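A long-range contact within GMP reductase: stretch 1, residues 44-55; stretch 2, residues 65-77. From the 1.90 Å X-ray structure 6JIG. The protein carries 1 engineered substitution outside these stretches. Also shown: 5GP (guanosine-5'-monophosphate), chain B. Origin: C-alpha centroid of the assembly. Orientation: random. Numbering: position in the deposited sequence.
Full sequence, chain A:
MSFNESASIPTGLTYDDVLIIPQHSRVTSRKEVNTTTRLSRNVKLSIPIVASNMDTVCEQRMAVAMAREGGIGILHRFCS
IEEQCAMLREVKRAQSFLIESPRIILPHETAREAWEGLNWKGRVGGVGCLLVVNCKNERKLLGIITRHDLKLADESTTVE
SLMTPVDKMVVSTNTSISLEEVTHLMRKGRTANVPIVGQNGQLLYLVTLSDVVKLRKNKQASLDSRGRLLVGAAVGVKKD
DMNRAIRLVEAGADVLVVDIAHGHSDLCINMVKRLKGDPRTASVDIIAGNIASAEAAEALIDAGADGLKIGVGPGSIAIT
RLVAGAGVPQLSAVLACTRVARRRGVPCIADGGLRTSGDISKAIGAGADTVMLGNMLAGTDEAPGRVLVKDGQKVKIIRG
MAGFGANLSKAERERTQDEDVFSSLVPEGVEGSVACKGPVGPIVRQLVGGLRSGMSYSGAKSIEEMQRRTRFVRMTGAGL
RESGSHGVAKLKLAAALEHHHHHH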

# COMPACT_ATOMS: atom_id res chain seq x y z
N LYS A 44 14.67 18.52 -44.81
CA LYS A 44 14.60 17.07 -44.70
C LYS A 44 15.37 16.59 -43.47
O LYS A 44 16.34 17.21 -43.05
CB LYS A 44 15.19 16.40 -45.95
CG LYS A 44 14.46 16.69 -47.25
CD LYS A 44 15.03 15.83 -48.40
N LEU A 45 14.93 15.46 -42.90
CA LEU A 45 15.60 14.84 -41.78
C LEU A 45 15.78 13.35 -42.06
O LEU A 45 14.90 12.71 -42.63
CB LEU A 45 14.79 14.99 -40.46
CG LEU A 45 14.54 16.39 -39.94
CD1 LEU A 45 13.63 16.35 -38.69
CD2 LEU A 45 15.85 17.06 -39.62
N SER A 46 16.90 12.80 -41.58
CA SER A 46 17.16 11.37 -41.75
C SER A 46 16.26 10.52 -40.86
O SER A 46 15.94 9.38 -41.22
CB SER A 46 18.62 11.05 -41.47
OG SER A 46 19.45 11.60 -42.48
N ILE A 47 15.89 11.01 -39.67
CA ILE A 47 14.95 10.28 -38.81
C ILE A 47 13.84 11.24 -38.40
O ILE A 47 14.06 12.46 -38.35
CB ILE A 47 15.63 9.66 -37.57
CG1 ILE A 47 16.26 10.76 -36.70
CG2 ILE A 47 16.62 8.57 -37.95
CD1 ILE A 47 16.68 10.29 -35.33
N PRO A 48 12.63 10.75 -38.11
CA PRO A 48 11.50 11.67 -37.92
C PRO A 48 11.29 12.14 -36.48
O PRO A 48 10.13 12.29 -36.08
CB PRO A 48 10.30 10.85 -38.42
CG PRO A 48 10.71 9.42 -38.23
CD PRO A 48 12.21 9.36 -38.32
N ILE A 49 12.35 12.37 -35.72
CA ILE A 49 12.27 12.66 -34.29
C ILE A 49 12.69 14.11 -34.06
O ILE A 49 13.78 14.51 -34.47
CB ILE A 49 13.18 11.72 -33.47
CG1 ILE A 49 13.06 10.27 -33.94
CG2 ILE A 49 12.86 11.84 -31.98
CD1 ILE A 49 11.70 9.69 -33.73
N VAL A 50 11.83 14.87 -33.39
CA VAL A 50 12.07 16.27 -33.06
C VAL A 50 12.02 16.41 -31.54
O VAL A 50 11.03 16.02 -30.91
CB VAL A 50 11.04 17.20 -33.72
CG1 VAL A 50 11.35 18.66 -33.41
CG2 VAL A 50 11.00 16.97 -35.24
N ALA A 51 13.08 16.96 -30.95
CA ALA A 51 13.06 17.23 -29.51
C ALA A 51 12.20 18.46 -29.21
O ALA A 51 12.31 19.49 -29.88
CB ALA A 51 14.47 17.45 -28.98
N SER A 52 11.36 18.34 -28.19
CA SER A 52 10.40 19.39 -27.86
C SER A 52 11.08 20.66 -27.37
O SER A 52 12.03 20.61 -26.59
CB SER A 52 9.44 18.90 -26.78
OG SER A 52 8.49 19.90 -26.46
N ASN A 53 10.54 21.80 -27.80
CA ASN A 53 10.92 23.12 -27.28
C ASN A 53 10.30 23.32 -25.90
O ASN A 53 9.39 24.12 -25.69
CB ASN A 53 10.50 24.23 -28.24
CG ASN A 53 9.04 24.10 -28.70
OD1 ASN A 53 8.61 23.02 -29.14
ND2 ASN A 53 8.29 25.19 -28.59
N MET A 54 10.83 22.57 -24.94
CA MET A 54 10.52 22.69 -23.53
C MET A 54 11.80 22.99 -22.77
O MET A 54 12.87 22.49 -23.14
CB MET A 54 9.88 21.40 -23.00
CG MET A 54 8.52 21.14 -23.59
SD MET A 54 7.93 19.50 -23.14
CE MET A 54 7.93 19.67 -21.35
N ASP A 55 11.70 23.79 -21.71
CA ASP A 55 12.92 24.16 -21.01
C ASP A 55 13.45 23.04 -20.13
O ASP A 55 14.50 23.23 -19.50
CB ASP A 55 12.73 25.46 -20.22
CG ASP A 55 11.74 25.35 -19.05
OD1 ASP A 55 11.13 24.29 -18.83
OD2 ASP A 55 11.60 26.38 -18.34
N ALA A 65 22.74 16.72 -29.87
CA ALA A 65 22.59 15.27 -29.90
C ALA A 65 21.55 14.84 -30.93
O ALA A 65 21.76 13.87 -31.66
CB ALA A 65 22.23 14.76 -28.50
N MET A 66 20.43 15.56 -31.00
CA MET A 66 19.37 15.18 -31.92
C MET A 66 19.82 15.31 -33.37
O MET A 66 19.55 14.43 -34.20
CB MET A 66 18.12 16.03 -31.68
CG MET A 66 17.41 15.77 -30.36
SD MET A 66 16.88 14.03 -30.23
CE MET A 66 16.13 13.75 -31.84
N ALA A 67 20.47 16.42 -33.70
CA ALA A 67 20.99 16.59 -35.06
C ALA A 67 22.01 15.51 -35.40
O ALA A 67 22.05 15.01 -36.54
CB ALA A 67 21.59 17.99 -35.22
N ARG A 68 22.85 15.13 -34.43
CA ARG A 68 23.84 14.09 -34.70
C ARG A 68 23.19 12.75 -34.99
O ARG A 68 23.74 11.96 -35.76
CB ARG A 68 24.81 13.96 -33.52
CG ARG A 68 25.79 15.11 -33.47
CD ARG A 68 26.89 14.93 -32.44
NE ARG A 68 27.85 16.02 -32.56
CZ ARG A 68 28.62 16.48 -31.58
NH1 ARG A 68 28.56 15.95 -30.37
NH2 ARG A 68 29.46 17.48 -31.82
N GLU A 69 22.03 12.48 -34.39
CA GLU A 69 21.29 11.26 -34.70
C GLU A 69 20.48 11.37 -35.98
O GLU A 69 19.86 10.38 -36.38
CB GLU A 69 20.36 10.88 -33.54
CG GLU A 69 21.07 10.68 -32.20
CD GLU A 69 22.01 9.50 -32.20
OE1 GLU A 69 21.78 8.53 -32.97
OE2 GLU A 69 22.99 9.52 -31.43
N GLY A 70 20.43 12.52 -36.63
CA GLY A 70 19.68 12.64 -37.85
C GLY A 70 18.31 13.26 -37.70
O GLY A 70 17.58 13.37 -38.70
N GLY A 71 17.94 13.69 -36.49
CA GLY A 71 16.73 14.45 -36.22
C GLY A 71 17.04 15.92 -36.02
O GLY A 71 17.96 16.46 -36.64
N ILE A 72 16.31 16.55 -35.10
CA ILE A 72 16.51 17.98 -34.84
C ILE A 72 15.92 18.31 -33.47
O ILE A 72 15.03 17.61 -32.98
CB ILE A 72 15.88 18.85 -35.96
CG1 ILE A 72 16.50 20.26 -35.98
CG2 ILE A 72 14.34 18.95 -35.81
CD1 ILE A 72 16.05 21.10 -37.16
N GLY A 73 16.44 19.36 -32.84
CA GLY A 73 15.85 19.92 -31.65
C GLY A 73 15.34 21.32 -31.94
O GLY A 73 15.89 22.03 -32.79
N ILE A 74 14.28 21.72 -31.24
CA ILE A 74 13.74 23.08 -31.31
C ILE A 74 14.07 23.78 -29.99
O ILE A 74 13.54 23.41 -28.93
CB ILE A 74 12.22 23.10 -31.56
CG1 ILE A 74 11.84 22.29 -32.79
CG2 ILE A 74 11.73 24.55 -31.70
CD1 ILE A 74 12.56 22.70 -34.09
N LEU A 75 14.93 24.79 -30.06
CA LEU A 75 15.33 25.54 -28.87
C LEU A 75 14.16 26.33 -28.29
O LEU A 75 13.49 27.08 -29.01
CB LEU A 75 16.47 26.50 -29.22
CG LEU A 75 17.77 25.84 -29.67
CD1 LEU A 75 18.77 26.90 -30.17
CD2 LEU A 75 18.38 24.99 -28.57
N HIS A 76 13.93 26.19 -26.98
CA HIS A 76 12.79 26.83 -26.36
C HIS A 76 13.05 28.33 -26.19
O HIS A 76 14.20 28.80 -26.25
CB HIS A 76 12.50 26.17 -25.00
CG HIS A 76 13.47 26.54 -23.93
ND1 HIS A 76 13.32 27.66 -23.14
CD2 HIS A 76 14.61 25.94 -23.52
CE1 HIS A 76 14.33 27.74 -22.29
NE2 HIS A 76 15.13 26.71 -22.50
N ARG A 77 11.96 29.08 -26.01
CA ARG A 77 12.00 30.54 -25.96
C ARG A 77 11.77 31.10 -24.56
O ARG A 77 11.58 32.31 -24.41
CB ARG A 77 10.96 31.12 -26.93
CG ARG A 77 9.50 30.93 -26.46
CD ARG A 77 8.52 31.47 -27.48
NE ARG A 77 7.17 30.92 -27.31
CZ ARG A 77 6.15 31.59 -26.79
NH1 ARG A 77 6.33 32.84 -26.38
NH2 ARG A 77 4.96 31.03 -26.68
P 5GP B . 5.07 14.89 -24.30
O1P 5GP B . 3.80 14.09 -24.05
O2P 5GP B . 5.82 15.25 -23.04
O3P 5GP B . 5.94 14.34 -25.41
O5' 5GP B . 4.48 16.23 -24.93
C5' 5GP B . 5.25 17.41 -25.09
C4' 5GP B . 4.42 18.52 -25.72
O4' 5GP B . 3.47 19.02 -24.75
C3' 5GP B . 5.18 19.77 -26.15
O3' 5GP B . 5.87 19.61 -27.38
C2' 5GP B . 4.07 20.84 -26.17
O2' 5GP B . 3.33 20.82 -27.39
C1' 5GP B . 3.12 20.35 -25.07
N9 5GP B . 3.21 21.15 -23.85
C8 5GP B . 4.31 21.44 -23.13
N7 5GP B . 3.93 22.19 -22.07
C5 5GP B . 2.59 22.34 -22.13
C6 5GP B . 1.65 22.98 -21.33
O6 5GP B . 2.03 23.56 -20.29
N1 5GP B . 0.35 22.95 -21.68
C2 5GP B . -0.06 22.32 -22.79
N2 5GP B . -1.37 22.30 -23.11
N3 5GP B . 0.83 21.67 -23.58
C4 5GP B . 2.14 21.68 -23.26
O HOH W 1 9.21 27.48 -26.48

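Two consecutive glycines, Gly 70 and Gly 71, let the end of a helix turn directly into a strand pressed against its neighbour, and each is suited to its place for a different geometric reason. Gly 70, the first residue to leave the helix, closes a Schellman motif with Gly 71 N bonded to Met 66 O at 2.9 Å and Gly 70 N to Ala 67 O at 3.0 Å. Its positive phi of 99° would jam a CB against the preceding carbonyl oxygen, and that CB would also lie a tight 3.1 Å from Ser 46 CB. At Gly 71 the obstacle lies across the contact: a CB would come within 2.4 Å of Ile 49 O, a clash. With hydrogen there instead, Gly 71 CA approaches Ile 49 O to 3.4 Å in a CA-H...O contact.

The example illustrates how a helix-to-strand turn can be fastened to a parallel strand by backbone groups. The carbonyl of Gly 70 faces the other stretch and accepts a hydrogen bond from Ile 47 N (N to O, 3.1 Å), while the side chain of Ile 47 packs over the turn, its CG1 3.4 Å from Gly 71 N. Beyond the glycines the strands pair in parallel register, Val 50 with Ile 72 and Ala 51 with Gly 73. Ile 72 uses both its backbone polar groups: its N gives a weak hydrogen bond to Ile 49 O (3.3 Å), and its O accepts a stronger one from Ala 51 N (2.9 Å). Ile 74 N to Ala 51 O, 3.3 Å, continues the ladder.

Side chains seal the sheet on two faces. On one, Val 50 CG1 meets Ile 72 CG2 at 3.8 Å and Ile 74 CG1 at 3.7 Å, and Leu 45 CD1 lies 3.9 Å from Ile 72 CG2. On the face of Ala 51, where Gly 73 has no side chain, Met 66 from the helix packs in: its CG lies 3.7 Å from Ala 51 CB, and its CE reaches Ile 49 CG2 at 3.8 Å.

Past the end of the first strand the contact continues: Asn 53 CA approaches Ile 74 O at 3.1 Å in a CA-H...O contact, and one water accepts hydrogen bonds from Asn 53 ND2 and Arg 77 N, each 3.2 Å from its oxygen. Asp 55 CB lies over a face of the His 76 ring, 3.5 Å from its closest ring atom, CE1, in a CH-pi contact. Ser 52 points away from the second stretch, and its OG donates a 2.8 Å hydrogen bond to O3' of the bound guanosine-5'-monophosphate.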